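Local coordinates for protein ORF10 (Moritella marina, PDB 6RIW) that probably catalyses carbon-carbon bond formation in polyunsaturated fatty acid synthesis through its ketosynthase-chain length factor didomain, the part of the larger protein crystallised here, at residues Y241-V246 with N253-F258. Sequence-based numbering, arbitrary orientation.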
loop_
_atom_site.group_PDB
_atom_site.type_symbol
_atom_site.label_atom_id
_atom_site.label_comp_id
_atom_site.label_asym_id
_atom_site.label_seq_id
_atom_site.Cartn_x
_atom_site.Cartn_y
_atom_site.Cartn_z
ATOM N N TYR A 241 -17.061 -11.486 -9.885
ATOM C CA TYR A 241 -17.334 -11.465 -11.316
ATOM C C TYR A 241 -18.774 -11.913 -11.608
ATOM O O TYR A 241 -19.304 -12.795 -10.927
ATOM C CB TYR A 241 -16.361 -12.388 -12.047
ATOM C CG TYR A 241 -14.918 -11.911 -12.082
ATOM C CD1 TYR A 241 -14.579 -10.699 -12.654
ATOM C CD2 TYR A 241 -13.884 -12.710 -11.564
ATOM C CE1 TYR A 241 -13.249 -10.268 -12.694
ATOM C CE2 TYR A 241 -12.564 -12.299 -11.610
ATOM C CZ TYR A 241 -12.253 -11.081 -12.176
ATOM O OH TYR A 241 -10.953 -10.653 -12.229
ATOM N N PRO A 242 -19.415 -11.348 -12.637
ATOM C CA PRO A 242 -20.842 -11.649 -12.873
ATOM C C PRO A 242 -21.047 -13.038 -13.470
ATOM O O PRO A 242 -20.425 -13.403 -14.468
ATOM C CB PRO A 242 -21.288 -10.547 -13.845
ATOM C CG PRO A 242 -20.036 -10.130 -14.557
ATOM C CD PRO A 242 -18.910 -10.295 -13.541
ATOM N N ALA A 243 -21.953 -13.808 -12.856
ATOM C CA ALA A 243 -22.215 -15.154 -13.346
ATOM C C ALA A 243 -22.826 -15.124 -14.742
ATOM O O ALA A 243 -22.529 -16.003 -15.558
ATOM C CB ALA A 243 -23.117 -15.911 -12.367
ATOM N N ASN A 244 -23.637 -14.108 -15.054
ATOM C CA ASN A 244 -24.208 -13.969 -16.390
ATOM C C ASN A 244 -23.318 -13.160 -17.338
ATOM O O ASN A 244 -23.765 -12.781 -18.424
ATOM C CB ASN A 244 -25.606 -13.349 -16.300
ATOM C CG ASN A 244 -25.582 -11.893 -15.873
ATOM O OD1 ASN A 244 -24.533 -11.355 -15.500
ATOM N ND2 ASN A 244 -26.742 -11.243 -15.928
ATOM N N ASN A 245 -22.083 -12.863 -16.933
ATOM C CA ASN A 245 -21.122 -12.097 -17.735
ATOM C C ASN A 245 -21.610 -10.683 -18.058
ATOM O O ASN A 245 -21.133 -10.061 -19.011
ATOM C CB ASN A 245 -20.750 -12.846 -19.023
ATOM C CG ASN A 245 -19.349 -12.511 -19.518
ATOM O OD1 ASN A 245 -19.176 -12.058 -20.651
ATOM N ND2 ASN A 245 -18.342 -12.733 -18.674
ATOM N N VAL A 246 -22.531 -10.140 -17.261
ATOM C CA VAL A 246 -23.023 -8.777 -17.448
ATOM C C VAL A 246 -22.409 -7.885 -16.368
ATOM O O VAL A 246 -22.765 -7.981 -15.184
ATOM C CB VAL A 246 -24.558 -8.700 -17.413
ATOM C CG1 VAL A 246 -25.016 -7.258 -17.512
ATOM C CG2 VAL A 246 -25.148 -9.520 -18.557
ATOM N N ASN A 253 -29.629 -5.886 -14.531
ATOM C CA ASN A 253 -29.137 -7.207 -14.914
ATOM C C ASN A 253 -27.666 -7.429 -14.566
ATOM O O ASN A 253 -27.164 -8.545 -14.753
ATOM C CB ASN A 253 -29.336 -7.437 -16.423
ATOM C CG ASN A 253 -30.781 -7.245 -16.861
ATOM O OD1 ASN A 253 -31.638 -8.091 -16.597
ATOM N ND2 ASN A 253 -31.058 -6.126 -17.539
ATOM N N SER A 254 -26.975 -6.394 -14.084
ATOM C CA SER A 254 -25.575 -6.530 -13.695
ATOM C C SER A 254 -25.436 -7.509 -12.539
ATOM O O SER A 254 -26.179 -7.441 -11.555
ATOM C CB SER A 254 -25.006 -5.167 -13.283
ATOM O OG SER A 254 -23.582 -5.222 -13.164
ATOM N N GLN A 255 -24.469 -8.419 -12.640
ATOM C CA GLN A 255 -24.246 -9.359 -11.548
ATOM C C GLN A 255 -22.854 -9.271 -10.928
ATOM O O GLN A 255 -22.498 -10.137 -10.124
ATOM C CB GLN A 255 -24.531 -10.783 -12.021
ATOM C CG GLN A 255 -26.012 -11.002 -12.262
ATOM C CD GLN A 255 -26.355 -12.445 -12.539
ATOM O OE1 GLN A 255 -25.470 -13.272 -12.781
ATOM N NE2 GLN A 255 -27.650 -12.758 -12.513
ATOM N N GLY A 256 -22.074 -8.247 -11.249
ATOM C CA GLY A 256 -20.717 -8.185 -10.749
ATOM C C GLY A 256 -19.923 -7.122 -11.477
ATOM O O GLY A 256 -20.464 -6.322 -12.248
ATOM N N LEU A 257 -18.621 -7.131 -11.208
ATOM C CA LEU A 257 -17.700 -6.175 -11.802
ATOM C C LEU A 257 -16.656 -6.896 -12.645
ATOM O O LEU A 257 -16.449 -8.112 -12.529
ATOM C CB LEU A 257 -16.994 -5.326 -10.711
ATOM C CG LEU A 257 -16.184 -6.071 -9.631
ATOM C CD1 LEU A 257 -14.767 -6.480 -10.085
ATOM C CD2 LEU A 257 -16.075 -5.198 -8.382
ATOM N N PHE A 258 -16.002 -6.119 -13.503
ATOM C CA PHE A 258 -14.717 -6.472 -14.093
ATOM C C PHE A 258 -13.668 -5.518 -13.526
ATOM O O PHE A 258 -13.940 -4.325 -13.344
ATOM C CB PHE A 258 -14.719 -6.341 -15.620
ATOM C CG PHE A 258 -15.712 -7.230 -16.326
ATOM C CD1 PHE A 258 -16.086 -8.461 -15.802
ATOM C CD2 PHE A 258 -16.254 -6.826 -17.539
ATOM C CE1 PHE A 258 -17.000 -9.288 -16.483
ATOM C CE2 PHE A 258 -17.161 -7.641 -18.234
ATOM C CZ PHE A 258 -17.542 -8.861 -17.701
HETATM O O HOH W 1 -22.658 -13.238 -10.090
#
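With CG of N244 held between its backbone N and carbonyl carbon (chi1 69°) and CG of Q255 anti to its own carbonyl carbon (chi1 -70°), the two side chains meet with their amides stacked, the planes 16° apart. CG of N244 lies 3.5 Å from CD of Q255. Both ends of the N244 amide are engaged: ND2 donates to the backbone O of N253 (3.0 Å), nearly straight and in the plane of both groups, while OD1 accepts from V246 N, which sits above the carbonyl plane. Q255 OE1 in return takes a weak bond from N244 N. An alanine in place of N244 would probably leave the N253 carbonyl without this donor, V246 N without its acceptor and the Q255 amide freer to turn. Beside this pair, Q255 N donates to V246 O (3.1 Å), and a water bridges A243 N and Q255 O. P242 packs its CB against the Q255-G256 peptide and its CD against F258 CE1 (3.6 Å), the proline and phenylalanine side chains crossing at about a right angle. Y241 brings CD1 near the F258 ring edge, and to 3.2 Å from L257 O, a buried carbonyl with no polar partner in the model. Outside the segments, H62 and H247 meet the F258 ring, and F235 of helix 228-237 touches Y241. The arrangement is a type I beta turn, P242 to N245, overlapped by an Asx turn at N244, within the loop leading from helix 228-237 to strand 259-270 of the first, thiolase-like ketosynthase domain.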